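Local coordinates for protein maltose operon transcriptional repressor (Staphylococcus aureus subsp. aureus Mu50, PDB 3HCW) that probably represses transcription of the maltose operon through a C-terminal region with a periplasmic binding protein-like fold, at residues N24-N29 and T226-Y231; M202-I207 and P238-I243; K62-R67 and I88-P93; H41-Q46 and A257-L262. All blocks are in the same frame, centred on the assembly; numbering follows the deposited sequence.

Contact 1. Residues N24-N29 and T226-Y231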
loop_
_atom_site.group_PDB
_atom_site.type_symbol
_atom_site.label_atom_id
_atom_site.label_comp_id
_atom_site.label_asym_id
_atom_site.label_seq_id
_atom_site.Cartn_x
_atom_site.Cartn_y
_atom_site.Cartn_z
ATOM N N ASN A 24 2.635 -4.220 1.052
ATOM C CA ASN A 24 2.923 -4.611 -0.325
ATOM C C ASN A 24 1.600 -4.896 -1.017
ATOM O O ASN A 24 0.870 -5.785 -0.591
ATOM C CB ASN A 24 3.822 -5.856 -0.369
ATOM C CG ASN A 24 4.582 -5.992 -1.672
ATOM O OD1 ASN A 24 4.017 -5.866 -2.760
ATOM N ND2 ASN A 24 5.881 -6.261 -1.569
ATOM N N PRO A 25 1.291 -4.139 -2.082
ATOM C CA PRO A 25 0.066 -4.282 -2.872
ATOM C C PRO A 25 -0.110 -5.658 -3.512
ATOM O O PRO A 25 -1.202 -5.971 -3.985
ATOM C CB PRO A 25 0.237 -3.235 -3.984
ATOM C CG PRO A 25 1.162 -2.236 -3.420
ATOM C CD PRO A 25 2.138 -3.057 -2.611
ATOM N N PHE A 26 0.956 -6.455 -3.546
ATOM C CA PHE A 26 0.857 -7.835 -3.995
ATOM C C PHE A 26 0.022 -8.615 -3.009
ATOM O O PHE A 26 -0.987 -9.214 -3.380
ATOM C CB PHE A 26 2.230 -8.505 -4.120
ATOM C CG PHE A 26 2.147 -9.967 -4.451
ATOM C CD1 PHE A 26 1.844 -10.383 -5.743
ATOM C CD2 PHE A 26 2.361 -10.935 -3.465
ATOM C CE1 PHE A 26 1.761 -11.747 -6.054
ATOM C CE2 PHE A 26 2.276 -12.295 -3.766
ATOM C CZ PHE A 26 1.979 -12.700 -5.059
ATOM N N TYR A 27 0.459 -8.606 -1.756
ATOM C CA TYR A 27 -0.224 -9.351 -0.717
ATOM C C TYR A 27 -1.597 -8.759 -0.405
ATOM O O TYR A 27 -2.554 -9.495 -0.238
ATOM C CB TYR A 27 0.657 -9.476 0.521
ATOM C CG TYR A 27 1.927 -10.247 0.242
ATOM C CD1 TYR A 27 1.914 -11.643 0.152
ATOM C CD2 TYR A 27 3.144 -9.585 0.048
ATOM C CE1 TYR A 27 3.079 -12.364 -0.105
ATOM C CE2 TYR A 27 4.316 -10.296 -0.209
ATOM C CZ TYR A 27 4.276 -11.686 -0.285
ATOM O OH TYR A 27 5.426 -12.394 -0.544
ATOM N N ILE A 28 -1.710 -7.435 -0.378
ATOM C CA ILE A 28 -3.035 -6.808 -0.192
ATOM C C ILE A 28 -4.053 -7.315 -1.220
ATOM O O ILE A 28 -5.151 -7.732 -0.860
ATOM C CB ILE A 28 -2.958 -5.267 -0.185
ATOM C CG1 ILE A 28 -2.165 -4.803 1.040
ATOM C CG2 ILE A 28 -4.371 -4.639 -0.180
ATOM C CD1 ILE A 28 -1.417 -3.558 0.806
ATOM N N ASN A 29 -3.662 -7.342 -2.490
ATOM C CA ASN A 29 -4.555 -7.845 -3.520
ATOM C C ASN A 29 -4.742 -9.363 -3.536
ATOM O O ASN A 29 -5.844 -9.841 -3.799
ATOM C CB ASN A 29 -4.152 -7.297 -4.882
ATOM C CG ASN A 29 -4.350 -5.796 -4.974
ATOM O OD1 ASN A 29 -5.376 -5.281 -4.551
ATOM N ND2 ASN A 29 -3.366 -5.090 -5.516
ATOM N N THR A 226 9.722 -2.485 -13.686
ATOM C CA THR A 226 9.612 -3.438 -12.587
ATOM C C THR A 226 8.438 -4.408 -12.747
ATOM O O THR A 226 7.828 -4.469 -13.810
ATOM C CB THR A 226 9.527 -2.709 -11.220
ATOM O OG1 THR A 226 9.545 -3.671 -10.153
ATOM C CG2 THR A 226 8.289 -1.835 -11.134
ATOM N N PHE A 227 8.141 -5.166 -11.686
ATOM C CA PHE A 227 7.027 -6.111 -11.667
ATOM C C PHE A 227 6.001 -5.737 -10.610
ATOM O O PHE A 227 6.330 -5.041 -9.649
ATOM C CB PHE A 227 7.519 -7.535 -11.396
ATOM C CG PHE A 227 8.474 -8.056 -12.424
ATOM C CD1 PHE A 227 8.032 -8.906 -13.438
ATOM C CD2 PHE A 227 9.825 -7.717 -12.365
ATOM C CE1 PHE A 227 8.935 -9.394 -14.374
ATOM C CE2 PHE A 227 10.724 -8.205 -13.281
ATOM C CZ PHE A 227 10.287 -9.036 -14.280
ATOM N N ASN A 228 4.846 -6.310 -10.730
ATOM C CA ASN A 228 3.703 -5.791 -10.097
ATOM C C ASN A 228 3.005 -4.541 -10.047
ATOM O O ASN A 228 2.984 -3.868 -9.072
ATOM C CB ASN A 228 3.119 -6.723 -9.070
ATOM C CG ASN A 228 3.666 -6.483 -7.750
ATOM O OD1 ASN A 228 2.948 -6.172 -6.800
ATOM N ND2 ASN A 228 4.959 -6.623 -7.653
ATOM N N ASP A 229 2.386 -4.267 -11.158
ATOM C CA ASP A 229 1.703 -2.994 -11.360
ATOM C C ASP A 229 0.620 -2.774 -10.320
ATOM O O ASP A 229 -0.179 -3.661 -10.051
ATOM C CB ASP A 229 1.064 -2.936 -12.748
ATOM C CG ASP A 229 0.544 -1.552 -13.092
ATOM O OD1 ASP A 229 1.223 -0.564 -12.751
ATOM O OD2 ASP A 229 -0.543 -1.444 -13.702
ATOM N N SER A 230 0.639 -1.590 -9.723
ATOM C CA SER A 230 -0.441 -1.109 -8.888
ATOM C C SER A 230 -0.510 0.396 -9.091
ATOM O O SER A 230 0.179 0.952 -9.955
ATOM C CB SER A 230 -0.158 -1.422 -7.416
ATOM O OG SER A 230 0.926 -0.638 -6.938
ATOM N N TYR A 231 -1.313 1.045 -8.259
ATOM C CA TYR A 231 -1.428 2.490 -8.227
ATOM C C TYR A 231 -0.087 3.159 -7.934
ATOM O O TYR A 231 0.158 4.271 -8.392
ATOM C CB TYR A 231 -2.498 2.914 -7.203
ATOM C CG TYR A 231 -2.874 4.378 -7.266
ATOM C CD1 TYR A 231 -3.436 4.934 -8.426
ATOM C CD2 TYR A 231 -2.675 5.209 -6.170
ATOM C CE1 TYR A 231 -3.780 6.289 -8.485
ATOM C CE2 TYR A 231 -3.019 6.562 -6.214
ATOM C CZ TYR A 231 -3.564 7.097 -7.368
ATOM O OH TYR A 231 -3.888 8.438 -7.392
#
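Pro25 sits on Ser230, and Phe26 meets Asn228. The ring carbon CB of Pro25 lies 3.9 Å from Ser230 CB, and Pro25 CG is equally near Ser230 OG. Both CB atoms point across the contact, so this half is a meeting of small groups at close range. The hydroxyl of Ser230 has its polar partner elsewhere. It caps the backbone N of Leu232 at the start of helix 231-234, and Pro25 packs against its side.

Asn228 has two conformers, so its detailed contacts are somewhat doubtful. In one of them OD1 lies at the edge of the Phe26 ring, near its plane, and 3.6 Å from Phe26 CB. With CG anti to the backbone N (chi1 174°), the ring packs on Ile245 and on Pro247 and Leu250 of helix 247-263. The amides of Asn24 and Asn228 are nearly coplanar, 14° apart. The two OD1 atoms, 4.2 Å apart, are both acceptors and make no bond to each other.

Asn24 is the N-cap of helix 25-39. Its OD1 accepts from Phe26 N at 3.2 Å, with an N-H...O angle of 164°. In the same conformer, Asn228 ND2 bonds to Asp200 OD1, and Asn24 ND2 bonds weakly to Asp200 OD2. Asp200 thus probably helps to link the two amides.

No hydrogen bond passes directly between residues 24-29 and 226-231. The two helix starts satisfy their own caps; packing joins them, with Asp200 as a likely polar link. A glycerol beside Asn228 is consistent with a pocket here, as expected between the lobes of this fold.

Contact 2. Residues M202-I207 and P238-I243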
loop_
_atom_site.group_PDB
_atom_site.type_symbol
_atom_site.label_atom_id
_atom_site.label_comp_id
_atom_site.label_asym_id
_atom_site.label_seq_id
_atom_site.Cartn_x
_atom_site.Cartn_y
_atom_site.Cartn_z
ATOM N N MET A 202 7.953 -2.590 -4.702
ATOM C CA MET A 202 8.321 -2.045 -3.386
ATOM C C MET A 202 9.824 -1.784 -3.297
ATOM O O MET A 202 10.246 -0.710 -2.863
ATOM C CB MET A 202 7.836 -2.974 -2.258
ATOM C CG MET A 202 7.616 -2.280 -0.905
ATOM S SD MET A 202 6.624 -0.751 -0.934
ATOM C CE MET A 202 5.091 -1.342 -1.637
ATOM N N LEU A 203 10.624 -2.743 -3.763
ATOM C CA LEU A 203 12.066 -2.530 -3.921
ATOM C C LEU A 203 12.375 -1.427 -4.962
ATOM O O LEU A 203 13.216 -0.570 -4.731
ATOM C CB LEU A 203 12.759 -3.846 -4.301
ATOM C CG LEU A 203 14.258 -3.823 -4.619
ATOM C CD1 LEU A 203 15.026 -3.382 -3.387
ATOM C CD2 LEU A 203 14.729 -5.201 -5.113
ATOM N N HIS A 204 11.674 -1.451 -6.092
ATOM C CA HIS A 204 11.838 -0.438 -7.149
ATOM C C HIS A 204 11.653 0.998 -6.667
ATOM O O HIS A 204 12.366 1.886 -7.116
ATOM C CB HIS A 204 10.856 -0.707 -8.285
ATOM C CG HIS A 204 11.184 -0.005 -9.566
ATOM N ND1 HIS A 204 12.276 -0.332 -10.336
ATOM C CD2 HIS A 204 10.522 0.965 -10.245
ATOM C CE1 HIS A 204 12.290 0.417 -11.424
ATOM N NE2 HIS A 204 11.239 1.219 -11.388
ATOM N N LEU A 205 10.705 1.219 -5.756
ATOM C CA LEU A 205 10.458 2.561 -5.235
ATOM C C LEU A 205 11.639 3.102 -4.423
ATOM O O LEU A 205 11.899 4.299 -4.447
ATOM C CB LEU A 205 9.186 2.608 -4.406
ATOM C CG LEU A 205 7.822 2.442 -5.096
ATOM C CD1 LEU A 205 6.740 2.387 -4.028
ATOM C CD2 LEU A 205 7.517 3.548 -6.096
ATOM N N ALA A 206 12.343 2.217 -3.716
ATOM C CA ALA A 206 13.559 2.593 -2.993
ATOM C C ALA A 206 14.655 2.963 -3.990
ATOM O O ALA A 206 15.393 3.911 -3.761
ATOM C CB ALA A 206 14.026 1.457 -2.083
ATOM N N ILE A 207 14.752 2.198 -5.082
ATOM C CA ILE A 207 15.706 2.481 -6.155
ATOM C C ILE A 207 15.485 3.887 -6.749
ATOM O O ILE A 207 16.435 4.647 -6.884
ATOM C CB ILE A 207 15.654 1.424 -7.315
ATOM C CG1 ILE A 207 15.647 -0.032 -6.806
ATOM C CG2 ILE A 207 16.795 1.651 -8.316
ATOM C CD1 ILE A 207 16.913 -0.495 -6.093
ATOM N N PRO A 238 9.480 8.759 -12.207
ATOM C CA PRO A 238 8.313 8.976 -13.084
ATOM C C PRO A 238 7.405 7.734 -13.140
ATOM O O PRO A 238 7.813 6.678 -12.656
ATOM C CB PRO A 238 8.961 9.190 -14.455
ATOM C CG PRO A 238 10.142 8.275 -14.427
ATOM C CD PRO A 238 10.661 8.334 -12.983
ATOM N N PRO A 239 6.169 7.855 -13.698
ATOM C CA PRO A 239 5.342 6.656 -13.862
ATOM C C PRO A 239 6.101 5.484 -14.475
ATOM O O PRO A 239 6.851 5.660 -15.435
ATOM C CB PRO A 239 4.237 7.132 -14.794
ATOM C CG PRO A 239 4.020 8.541 -14.339
ATOM C CD PRO A 239 5.440 9.055 -14.150
ATOM N N GLN A 240 5.911 4.303 -13.899
ATOM C CA GLN A 240 6.755 3.163 -14.242
ATOM C C GLN A 240 6.109 2.139 -15.157
ATOM O O GLN A 240 4.949 1.730 -14.961
ATOM C CB GLN A 240 7.279 2.484 -12.977
ATOM C CG GLN A 240 8.182 3.397 -12.134
ATOM C CD GLN A 240 9.524 3.610 -12.776
ATOM O OE1 GLN A 240 10.136 2.664 -13.260
ATOM N NE2 GLN A 240 9.998 4.852 -12.785
ATOM N N THR A 241 6.887 1.743 -16.159
ATOM C CA THR A 241 6.585 0.597 -16.989
ATOM C C THR A 241 6.713 -0.641 -16.114
ATOM O O THR A 241 7.692 -0.800 -15.361
ATOM C CB THR A 241 7.524 0.553 -18.182
ATOM O OG1 THR A 241 7.231 1.663 -19.044
ATOM C CG2 THR A 241 7.384 -0.728 -18.961
ATOM N N CYS A 242 5.695 -1.494 -16.194
ATOM C CA CYS A 242 5.668 -2.691 -15.371
ATOM C C CYS A 242 4.767 -3.783 -15.890
ATOM O O CYS A 242 3.911 -3.576 -16.761
ATOM C CB CYS A 242 5.334 -2.380 -13.902
ATOM S SG CYS A 242 4.117 -1.119 -13.667
ATOM N N ILE A 243 5.035 -4.974 -15.374
ATOM C CA ILE A 243 4.264 -6.150 -15.672
ATOM C C ILE A 243 3.175 -6.278 -14.614
ATOM O O ILE A 243 3.467 -6.403 -13.417
ATOM C CB ILE A 243 5.152 -7.417 -15.644
ATOM C CG1 ILE A 243 6.290 -7.324 -16.673
ATOM C CG2 ILE A 243 4.306 -8.656 -15.876
ATOM C CD1 ILE A 243 5.832 -7.375 -18.154
#
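One hydrogen bond joins His204 to Gln240. NE2 of the histidine donates to Gln240 OE1 over 2.6 Å, with an N-H...O angle of 159°. The oxygen lies close to the plane of the imidazole, at its edge. Seen from the amide, the approach is different. The donor stands above the carbonyl plane, 65° out of it, and the ring and amide planes are far from parallel. The two side chains come from opposite directions and meet at NE2 and OE1.

A second bond is internal to the loop. Gln240 NE2 donates to Pro238 O at 2.9 Å. The Gln240 chain is bent at chi2 (-72°), which folds the amide back toward this carbonyl. With one end tied to Pro238 and the other to His204, the rotation of the amide is fixed. The oxygen has further partners in Thr224 OG1 and, weakly, Ser284 OG.

Nonpolar contact adds little. The CG of Gln240 lies 3.9 Å from His204 CD2, at the edge of the ring.

His204 ND1 is bonded to Ser198 OG, at the end of strand 194-198. The histidine thus reaches from helix 201-213 over strand 222-227, touching Thr224 and Thr226, to the loop that leads into strand 241-244.

Contact 3. Residues K62-R67 and I88-P93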
loop_
_atom_site.group_PDB
_atom_site.type_symbol
_atom_site.label_atom_id
_atom_site.label_comp_id
_atom_site.label_asym_id
_atom_site.label_seq_id
_atom_site.Cartn_x
_atom_site.Cartn_y
_atom_site.Cartn_z
ATOM N N LYS A 62 0.580 -24.511 15.673
ATOM C CA LYS A 62 -0.516 -24.207 16.589
ATOM C C LYS A 62 -1.858 -24.341 15.870
ATOM O O LYS A 62 -2.742 -25.042 16.359
ATOM C CB LYS A 62 -0.351 -22.811 17.198
ATOM C CG LYS A 62 -1.346 -22.481 18.318
ATOM C CD LYS A 62 -0.813 -21.399 19.269
ATOM C CE LYS A 62 -0.645 -20.039 18.590
ATOM N NZ LYS A 62 -1.949 -19.375 18.293
ATOM N N MET A 63 -1.980 -23.711 14.698
ATOM C CA MET A 63 -3.173 -23.844 13.844
ATOM C C MET A 63 -3.519 -25.292 13.448
ATOM O O MET A 63 -4.700 -25.622 13.308
ATOM C CB MET A 63 -3.060 -22.960 12.598
ATOM C CG MET A 63 -3.003 -21.467 12.898
ATOM S SD MET A 63 -2.322 -20.469 11.554
ATOM C CE MET A 63 -3.755 -20.309 10.497
ATOM N N ILE A 64 -2.505 -26.147 13.274
ATOM C CA ILE A 64 -2.738 -27.577 13.001
ATOM C C ILE A 64 -3.282 -28.273 14.246
ATOM O O ILE A 64 -4.374 -28.853 14.221
ATOM C CB ILE A 64 -1.449 -28.385 12.592
ATOM C CG1 ILE A 64 -0.475 -27.597 11.695
ATOM C CG2 ILE A 64 -1.831 -29.759 11.998
ATOM C CD1 ILE A 64 -0.983 -27.186 10.342
ATOM N N LYS A 65 -2.486 -28.207 15.316
ATOM C CA LYS A 65 -2.721 -28.931 16.564
ATOM C C LYS A 65 -4.012 -28.530 17.282
ATOM O O LYS A 65 -4.746 -29.393 17.771
ATOM C CB LYS A 65 -1.519 -28.762 17.491
ATOM C CG LYS A 65 -0.747 -30.032 17.755
ATOM C CD LYS A 65 -1.074 -30.558 19.146
ATOM C CE LYS A 65 -0.047 -31.578 19.603
ATOM N NZ LYS A 65 0.181 -31.499 21.073
ATOM N N GLN A 66 -4.289 -27.228 17.319
ATOM C CA GLN A 66 -5.527 -26.709 17.890
ATOM C C GLN A 66 -6.712 -26.820 16.928
ATOM O O GLN A 66 -7.789 -26.301 17.218
ATOM C CB GLN A 66 -5.354 -25.257 18.329
ATOM C CG GLN A 66 -4.663 -25.069 19.661
ATOM C CD GLN A 66 -4.728 -23.634 20.158
ATOM O OE1 GLN A 66 -4.661 -22.686 19.377
ATOM N NE2 GLN A 66 -4.858 -23.471 21.469
ATOM N N ARG A 67 -6.496 -27.488 15.790
ATOM C CA ARG A 67 -7.514 -27.754 14.760
ATOM C C ARG A 67 -8.287 -26.500 14.332
ATOM O O ARG A 67 -9.505 -26.543 14.164
ATOM C CB ARG A 67 -8.485 -28.857 15.212
ATOM C CG ARG A 67 -7.854 -30.026 15.965
ATOM C CD ARG A 67 -7.655 -31.236 15.083
ATOM N NE ARG A 67 -8.134 -32.448 15.748
ATOM C CZ ARG A 67 -7.375 -33.275 16.466
ATOM N NH1 ARG A 67 -6.076 -33.040 16.624
ATOM N NH2 ARG A 67 -7.921 -34.345 17.029
ATOM N N ILE A 88 2.610 -31.322 4.864
ATOM C CA ILE A 88 2.730 -32.632 4.222
ATOM C C ILE A 88 2.797 -33.742 5.275
ATOM O O ILE A 88 2.089 -34.752 5.160
ATOM C CB ILE A 88 3.929 -32.675 3.228
ATOM C CG1 ILE A 88 3.567 -31.906 1.950
ATOM C CG2 ILE A 88 4.330 -34.120 2.881
ATOM C CD1 ILE A 88 4.753 -31.478 1.107
ATOM N N ASP A 89 3.624 -33.533 6.301
ATOM C CA ASP A 89 3.752 -34.468 7.431
ATOM C C ASP A 89 2.433 -34.670 8.179
ATOM O O ASP A 89 2.064 -35.799 8.514
ATOM C CB ASP A 89 4.822 -33.986 8.421
ATOM C CG ASP A 89 6.239 -34.165 7.897
ATOM O OD1 ASP A 89 7.077 -33.264 8.134
ATOM O OD2 ASP A 89 6.518 -35.201 7.251
ATOM N N GLU A 90 1.719 -33.569 8.415
ATOM C CA GLU A 90 0.525 -33.586 9.254
ATOM C C GLU A 90 -0.778 -33.598 8.447
ATOM O O GLU A 90 -1.832 -33.188 8.945
ATOM C CB GLU A 90 0.573 -32.438 10.265
ATOM C CG GLU A 90 1.935 -32.313 10.949
ATOM C CD GLU A 90 1.856 -32.229 12.459
ATOM O OE1 GLU A 90 2.787 -32.735 13.123
ATOM O OE2 GLU A 90 0.875 -31.660 12.985
ATOM N N SER A 91 -0.675 -34.075 7.202
ATOM C CA SER A 91 -1.803 -34.362 6.295
ATOM C C SER A 91 -2.822 -33.239 6.029
ATOM O O SER A 91 -3.984 -33.516 5.708
ATOM C CB SER A 91 -2.521 -35.646 6.724
ATOM O OG SER A 91 -1.774 -36.784 6.343
ATOM N N MET A 92 -2.381 -31.988 6.140
ATOM C CA MET A 92 -3.260 -30.841 5.920
ATOM C C MET A 92 -3.405 -30.526 4.431
ATOM O O MET A 92 -2.401 -30.426 3.730
ATOM C CB MET A 92 -2.742 -29.609 6.669
ATOM C CG MET A 92 -2.896 -29.666 8.192
ATOM S SD MET A 92 -4.584 -29.952 8.768
ATOM C CE MET A 92 -5.477 -28.536 8.099
ATOM N N PRO A 93 -4.655 -30.381 3.946
ATOM C CA PRO A 93 -4.907 -29.961 2.561
ATOM C C PRO A 93 -4.404 -28.541 2.351
ATOM O O PRO A 93 -4.574 -27.700 3.242
ATOM C CB PRO A 93 -6.438 -29.986 2.458
ATOM C CG PRO A 93 -6.886 -30.880 3.562
ATOM C CD PRO A 93 -5.917 -30.614 4.671
#
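The carboxylate of Glu90 is the flat group that matters, and no ring takes part. It is met at one oxygen by the branched side chain of Ile64. OE2 of Glu90 lies 3.5 Å from Ile64 CG2 and 4.0 Å from Ile64 CB. This is van der Waals contact between an oxygen and a methyl group. The two side chains cross at a slant. The Glu90 chain is bent at chi2 (-130°), which brings the acid across the isoleucine branch.

Met92 touches both branches. Its CG is 3.8 Å from Ile64 CD1 and 4.0 Å from Ile64 CG2. The two side chains run antiparallel, side by side. CG2, anti to the backbone N, meets both Glu90 and Met92; CD1 rests on Met92.

Ile64 is buried, whereas Glu90 and Met92 are partly exposed. Both Ile64 and Met92 also pack on Phe72 of strand 71-74.

Each segment is a helix end. Helix 53-65 closes in a Schellman motif, with Arg67 as the C-prime residue and Arg67 N bonded to Ile64 O. Helix 82-89 gives way at Glu90, the first residue outside it. They are the helices of successive beta-alpha-beta crossovers of the N-terminal lobe, joining parallel strands 44-47, 71-74 and 94-97.

Contact 4. Residues H41-Q46 and A257-L262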
loop_
_atom_site.group_PDB
_atom_site.type_symbol
_atom_site.label_atom_id
_atom_site.label_comp_id
_atom_site.label_asym_id
_atom_site.label_seq_id
_atom_site.Cartn_x
_atom_site.Cartn_y
_atom_site.Cartn_z
ATOM N N HIS A 41 -18.606 -18.161 -0.077
ATOM C CA HIS A 41 -18.956 -19.575 0.061
ATOM C C HIS A 41 -18.991 -20.032 1.525
ATOM O O HIS A 41 -18.879 -21.227 1.816
ATOM C CB HIS A 41 -17.993 -20.436 -0.766
ATOM C CG HIS A 41 -18.127 -20.241 -2.244
ATOM N ND1 HIS A 41 -17.565 -19.171 -2.909
ATOM C CD2 HIS A 41 -18.762 -20.977 -3.186
ATOM C CE1 HIS A 41 -17.851 -19.256 -4.197
ATOM N NE2 HIS A 41 -18.574 -20.343 -4.391
ATOM N N GLY A 42 -19.141 -19.073 2.439
ATOM C CA GLY A 42 -19.259 -19.361 3.873
ATOM C C GLY A 42 -17.966 -19.692 4.608
ATOM O O GLY A 42 -17.994 -20.177 5.747
ATOM N N TYR A 43 -16.832 -19.430 3.962
ATOM C CA TYR A 43 -15.529 -19.698 4.555
ATOM C C TYR A 43 -14.873 -18.434 5.080
ATOM O O TYR A 43 -14.917 -17.386 4.436
ATOM C CB TYR A 43 -14.613 -20.419 3.555
ATOM C CG TYR A 43 -14.856 -21.914 3.502
ATOM C CD1 TYR A 43 -15.933 -22.447 2.777
ATOM C CD2 TYR A 43 -14.023 -22.797 4.196
ATOM C CE1 TYR A 43 -16.161 -23.820 2.733
ATOM C CE2 TYR A 43 -14.237 -24.173 4.158
ATOM C CZ TYR A 43 -15.304 -24.675 3.425
ATOM O OH TYR A 43 -15.523 -26.030 3.393
ATOM N N GLY A 44 -14.290 -18.536 6.270
ATOM C CA GLY A 44 -13.521 -17.438 6.853
ATOM C C GLY A 44 -12.054 -17.641 6.535
ATOM O O GLY A 44 -11.666 -18.697 6.033
ATOM N N THR A 45 -11.242 -16.621 6.801
ATOM C CA THR A 45 -9.798 -16.685 6.562
ATOM C C THR A 45 -9.017 -16.232 7.788
ATOM O O THR A 45 -9.506 -15.426 8.580
ATOM C CB THR A 45 -9.347 -15.833 5.341
ATOM O OG1 THR A 45 -9.507 -14.440 5.622
ATOM C CG2 THR A 45 -10.121 -16.192 4.072
ATOM N N GLN A 46 -7.800 -16.748 7.936
ATOM C CA GLN A 46 -6.939 -16.383 9.058
ATOM C C GLN A 46 -5.479 -16.264 8.611
ATOM O O GLN A 46 -4.772 -17.273 8.433
ATOM C CB GLN A 46 -7.091 -17.393 10.194
ATOM C CG GLN A 46 -6.586 -16.905 11.545
ATOM C CD GLN A 46 -6.315 -18.049 12.511
ATOM O OE1 GLN A 46 -7.175 -18.899 12.746
ATOM N NE2 GLN A 46 -5.115 -18.072 13.074
ATOM N N ALA A 257 -9.699 -22.891 -5.824
ATOM C CA ALA A 257 -9.012 -24.191 -5.799
ATOM C C ALA A 257 -9.145 -24.901 -4.455
ATOM O O ALA A 257 -9.471 -26.079 -4.417
ATOM C CB ALA A 257 -7.536 -24.041 -6.152
ATOM N N ILE A 258 -8.898 -24.181 -3.363
ATOM C CA ILE A 258 -8.913 -24.786 -2.029
ATOM C C ILE A 258 -10.334 -25.214 -1.624
ATOM O O ILE A 258 -10.511 -26.265 -1.000
ATOM C CB ILE A 258 -8.204 -23.884 -0.971
ATOM C CG1 ILE A 258 -7.883 -24.660 0.315
ATOM C CG2 ILE A 258 -8.994 -22.601 -0.702
ATOM C CD1 ILE A 258 -7.000 -25.920 0.116
ATOM N N LEU A 259 -11.327 -24.419 -2.034
ATOM C CA LEU A 259 -12.744 -24.713 -1.843
ATOM C C LEU A 259 -13.148 -25.974 -2.580
ATOM O O LEU A 259 -13.914 -26.784 -2.057
ATOM C CB LEU A 259 -13.592 -23.548 -2.346
ATOM C CG LEU A 259 -14.175 -22.521 -1.370
ATOM C CD1 LEU A 259 -13.320 -22.304 -0.118
ATOM C CD2 LEU A 259 -14.458 -21.204 -2.105
ATOM N N ASN A 260 -12.615 -26.135 -3.789
ATOM C CA ASN A 260 -12.886 -27.296 -4.623
ATOM C C ASN A 260 -12.239 -28.556 -4.050
ATOM O O ASN A 260 -12.834 -29.631 -4.086
ATOM C CB ASN A 260 -12.435 -27.051 -6.068
ATOM C CG ASN A 260 -13.342 -26.060 -6.826
ATOM O OD1 ASN A 260 -13.079 -25.742 -7.985
ATOM N ND2 ASN A 260 -14.396 -25.569 -6.175
ATOM N N ILE A 261 -11.034 -28.407 -3.505
ATOM C CA ILE A 261 -10.366 -29.498 -2.804
ATOM C C ILE A 261 -11.188 -29.953 -1.578
ATOM O O ILE A 261 -11.385 -31.150 -1.371
ATOM C CB ILE A 261 -8.895 -29.135 -2.456
ATOM C CG1 ILE A 261 -8.079 -29.014 -3.749
ATOM C CG2 ILE A 261 -8.265 -30.164 -1.513
ATOM C CD1 ILE A 261 -6.576 -29.077 -3.581
ATOM N N LEU A 262 -11.719 -28.995 -0.819
ATOM C CA LEU A 262 -12.537 -29.297 0.365
ATOM C C LEU A 262 -13.933 -29.864 0.062
ATOM O O LEU A 262 -14.550 -30.478 0.935
ATOM C CB LEU A 262 -12.651 -28.070 1.280
ATOM C CG LEU A 262 -11.368 -27.593 1.961
ATOM C CD1 LEU A 262 -11.559 -26.184 2.513
ATOM C CD2 LEU A 262 -10.889 -28.564 3.050
#
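Helix 247-263 packs on the alpha/beta sheet of the N-terminal lobe, beside the loop leading into strand 44-47, where Tyr43 and His41 meet Leu259 and Leu262. Leu259 CD1 makes a CH-pi contact over one face of the Tyr43 ring, offset toward the rim. It is 4.1 Å from the ring centroid, 21° off the normal. Its nearest ring atom is Tyr43 CD1, at 3.9 Å.

Leu262, one turn further along the helix, touches another part of the ring. Its CD1 is 3.7 Å from Tyr43 CE2 and 4.1 Å from Tyr43 OH. The phenol therefore spans two leucines of successive turns.

The second branch of Leu259 serves His41. Leu259 CD2 lies 3.8 Å from His41 CG, at a slant to the imidazole. The leucine is thus shared, with one methyl on each aromatic residue. The ND1 of His41 is bonded to Thr37 O, which holds the imidazole by the end of helix 25-39.

Tyr43 also touches Ile10 of strand 9-13 and Cys38 of helix 25-39. Leu262 also reaches Ile10, as well as Ala71 of strand 71-74. Helix 247-263 therefore lies across strands 9-13, 71-74 and 94-97, with the loop at residues 41-43 along its flank.

Contacts 1 and 2 touch each other. Their centres are 10 Å apart, and they share the neighbouring strands 222-227 and 241-244. Both also reach the second subunit. Contacts 3 and 4 lie toward the other end of the molecule, with centres 16 Å apart, and meet where Met63 CE packs on Gln46 NE2. Contacts 2 and 3 have centres about 39 Å apart. Along the sequence, contact 1 crosses contacts 2 and 4, and contact 3 closes before contact 2 opens. Contact 3 is nested inside contacts 1 and 4, and contact 2 inside contact 4. Contact 1 bridges the two lobes, and helix 247-263, which follows strand 241-244, carries the chain back to contact 4.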